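Local coordinates for BMC domain protein (Clostridiales bacterium 1_7_47FAA, PDB 4OLO) that forms part of the protein shell of a glycyl-radical propanediol bacterial microcompartment and probably binds an iron-sulfur cluster for electron transport, at residues 57-62 / 75-80. Numbering follows the deposited sequence.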
ATOM      1  N   GLY B  57     -17.686   4.720  30.419  1.00 63.28           N
ATOM      2  CA  GLY B  57     -16.366   5.036  30.929  1.00 62.76           C
ATOM      3  C   GLY B  57     -15.244   5.161  29.950  1.00 66.97           C
ATOM      4  O   GLY B  57     -14.118   5.397  30.378  1.00 68.38           O
ATOM      5  N   VAL B  58     -15.529   5.015  28.647  1.00 61.48           N
ATOM      6  CA  VAL B  58     -14.517   5.102  27.605  1.00 58.05           C
ATOM      7  C   VAL B  58     -14.752   6.214  26.578  1.00 62.40           C
ATOM      8  O   VAL B  58     -15.899   6.555  26.250  1.00 60.07           O
ATOM      9  CB  VAL B  58     -14.193   3.725  26.918  1.00 59.39           C
ATOM     10  CG1 VAL B  58     -13.794   2.665  27.940  1.00 59.87           C
ATOM     11  CG2 VAL B  58     -15.332   3.220  26.033  1.00 57.99           C
ATOM     12  N   THR B  59     -13.637   6.721  26.034  1.00 61.07           N
ATOM     13  CA  THR B  59     -13.544   7.631  24.905  1.00 62.47           C
ATOM     14  C   THR B  59     -12.921   6.841  23.761  1.00 67.98           C
ATOM     15  O   THR B  59     -12.025   6.040  23.977  1.00 65.32           O
ATOM     16  CB  THR B  59     -12.904   8.984  25.218  1.00 72.12           C
ATOM     17  OG1 THR B  59     -11.741   8.915  26.022  1.00 86.87           O
ATOM     18  CG2 THR B  59     -13.902   9.950  25.776  1.00 68.97           C
ATOM     19  N   VAL B  60     -13.458   7.017  22.565  1.00 68.47           N
ATOM     20  CA  VAL B  60     -13.059   6.317  21.354  1.00 67.88           C
ATOM     21  C   VAL B  60     -12.351   7.292  20.393  1.00 73.37           C
ATOM     22  O   VAL B  60     -12.851   8.395  20.144  1.00 75.74           O
ATOM     23  CB  VAL B  60     -14.335   5.706  20.693  1.00 71.18           C
ATOM     24  CG1 VAL B  60     -13.982   4.865  19.476  1.00 71.24           C
ATOM     25  CG2 VAL B  60     -15.128   4.892  21.690  1.00 69.60           C
ATOM     26  N   GLU B  61     -11.216   6.869  19.842  1.00 69.66           N
ATOM     27  CA  GLU B  61     -10.463   7.606  18.820  1.00 70.72           C
ATOM     28  C   GLU B  61     -10.115   6.703  17.660  1.00 73.75           C
ATOM     29  O   GLU B  61      -9.590   5.597  17.859  1.00 70.32           O
ATOM     30  CB  GLU B  61      -9.167   8.230  19.375  1.00 73.22           C
ATOM     31  CG  GLU B  61      -9.365   9.270  20.467  1.00 88.48           C
ATOM     32  CD  GLU B  61     -10.114  10.539  20.111  1.00109.10           C
ATOM     33  OE1 GLU B  61     -10.187  10.884  18.908  1.00 96.11           O
ATOM     34  OE2 GLU B  61     -10.611  11.200  21.052  1.00108.13           O
ATOM     35  N   ASP B  62     -10.406   7.175  16.440  1.00 75.02           N
ATOM     36  CA  ASP B  62     -10.019   6.483  15.205  1.00 76.56           C
ATOM     37  C   ASP B  62      -8.658   7.037  14.826  1.00 82.12           C
ATOM     38  O   ASP B  62      -8.500   8.238  14.652  1.00 84.30           O
ATOM     39  CB  ASP B  62     -11.050   6.675  14.069  1.00 80.44           C
ATOM     40  CG  ASP B  62     -11.404   8.110  13.756  1.00 96.76           C
ATOM     41  OD1 ASP B  62     -11.735   8.861  14.706  1.00 99.73           O
ATOM     42  OD2 ASP B  62     -11.371   8.482  12.561  1.00103.67           O
ATOM     43  N   ALA B  75      -8.429   3.342  19.117  1.00 62.35           N
ATOM     44  CA  ALA B  75      -7.928   3.554  20.474  1.00 61.84           C
ATOM     45  C   ALA B  75      -9.097   3.912  21.389  1.00 67.21           C
ATOM     46  O   ALA B  75      -9.954   4.722  21.019  1.00 66.18           O
ATOM     47  CB  ALA B  75      -6.880   4.642  20.492  1.00 63.76           C
ATOM     48  N   ILE B  76      -9.165   3.240  22.547  1.00 65.03           N
ATOM     49  CA  ILE B  76     -10.200   3.342  23.585  1.00 65.45           C
ATOM     50  C   ILE B  76      -9.482   3.835  24.853  1.00 68.05           C
ATOM     51  O   ILE B  76      -8.554   3.179  25.328  1.00 69.35           O
ATOM     52  CB  ILE B  76     -10.841   1.912  23.795  1.00 69.40           C
ATOM     53  CG1 ILE B  76     -11.642   1.387  22.600  1.00 71.32           C
ATOM     54  CG2 ILE B  76     -11.603   1.750  25.067  1.00 71.33           C
ATOM     55  CD1 ILE B  76     -12.297   2.441  21.754  1.00 92.06           C
ATOM     56  N   PHE B  77      -9.915   4.954  25.403  1.00 62.46           N
ATOM     57  CA  PHE B  77      -9.299   5.560  26.586  1.00 62.19           C
ATOM     58  C   PHE B  77     -10.258   5.583  27.783  1.00 65.87           C
ATOM     59  O   PHE B  77     -11.440   5.893  27.629  1.00 64.44           O
ATOM     60  CB  PHE B  77      -8.913   7.026  26.275  1.00 65.14           C
ATOM     61  CG  PHE B  77      -7.960   7.236  25.130  1.00 66.88           C
ATOM     62  CD1 PHE B  77      -8.425   7.281  23.814  1.00 68.65           C
ATOM     63  CD2 PHE B  77      -6.599   7.441  25.364  1.00 70.95           C
ATOM     64  CE1 PHE B  77      -7.542   7.484  22.753  1.00 70.21           C
ATOM     65  CE2 PHE B  77      -5.709   7.656  24.294  1.00 74.22           C
ATOM     66  CZ  PHE B  77      -6.189   7.674  22.996  1.00 71.17           C
ATOM     67  N   GLY B  78      -9.714   5.346  28.969  1.00 61.62           N
ATOM     68  CA  GLY B  78     -10.452   5.396  30.223  1.00 62.14           C
ATOM     69  C   GLY B  78      -9.752   4.654  31.343  1.00 69.03           C
ATOM     70  O   GLY B  78      -8.560   4.335  31.251  1.00 67.76           O
ATOM     71  N   ASP B  79     -10.506   4.338  32.402  1.00 68.57           N
ATOM     72  CA  ASP B  79      -9.974   3.576  33.529  1.00 70.40           C
ATOM     73  C   ASP B  79      -9.855   2.152  33.046  1.00 72.49           C
ATOM     74  O   ASP B  79     -10.582   1.783  32.135  1.00 70.86           O
ATOM     75  CB  ASP B  79     -10.906   3.682  34.758  1.00 75.09           C
ATOM     76  CG  ASP B  79     -12.322   3.184  34.511  1.00 91.13           C
ATOM     77  OD1 ASP B  79     -13.109   3.922  33.882  1.00 92.66           O
ATOM     78  OD2 ASP B  79     -12.639   2.053  34.946  1.00 98.13           O
ATOM     79  N   THR B  80      -8.932   1.364  33.620  1.00 71.20           N
ATOM     80  CA  THR B  80      -8.672  -0.034  33.256  1.00 69.57           C
ATOM     81  C   THR B  80      -9.939  -0.880  33.159  1.00 71.93           C
ATOM     82  O   THR B  80     -10.136  -1.550  32.145  1.00 72.77           O
ATOM     83  CB  THR B  80      -7.640  -0.668  34.216  1.00 80.20           C
ATOM     84  OG1 THR B  80      -6.484   0.165  34.262  1.00 82.85           O
ATOM     85  CG2 THR B  80      -7.239  -2.090  33.798  1.00 78.79           C
TER
HETATM   86  O   HOH W   1     -13.447   6.186  32.793  1.00 93.29           O
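At the edge of the Phe-77 ring, in its plane, lies Thr-59 O, 3.8 Å from Phe-77 CD1; Glu-61 CG comes in obliquely, 3.4 Å from Phe-77 CE1, its carboxylate plane turned 67° from the ring. With Phe-77 CG anti to its carbonyl carbon (chi1 -59°), the ring reaches along the strand towards Glu-61, whose chain bends at chi2 and carries the carboxylate away, so that aliphatic carbon does the touching. Thr-59 OG1, in the crowded position between N and carbonyl carbon, sits 3.4 Å from Phe-77 CB and adds a weak bond to Phe-77 O. Beneath these side chains runs regular antiparallel pairing. Thr-59 and Phe-77 exchange two nearly straight backbone hydrogen bonds, Thr-59 N to Phe-77 O and Phe-77 N to Thr-59 O, both 2.8 Å; Glu-61 and Ala-75 form a second such pair. On the other face Ile-76 spans two valines, its CG2 against Val-58 CG1 and its CD1 touching both methyls of Val-60. Past the last pair, one water donates to both Gly-57 O and Asp-79 OD1, which also bonds Ser-82 OG. The hairpin edges the antiparallel BMC-domain sheet, strand 58-63 outermost within the chain and 34-39 beyond 73-78; helices 42-53 and 80-95 cover the Val-58, Val-60 and Ile-76 face.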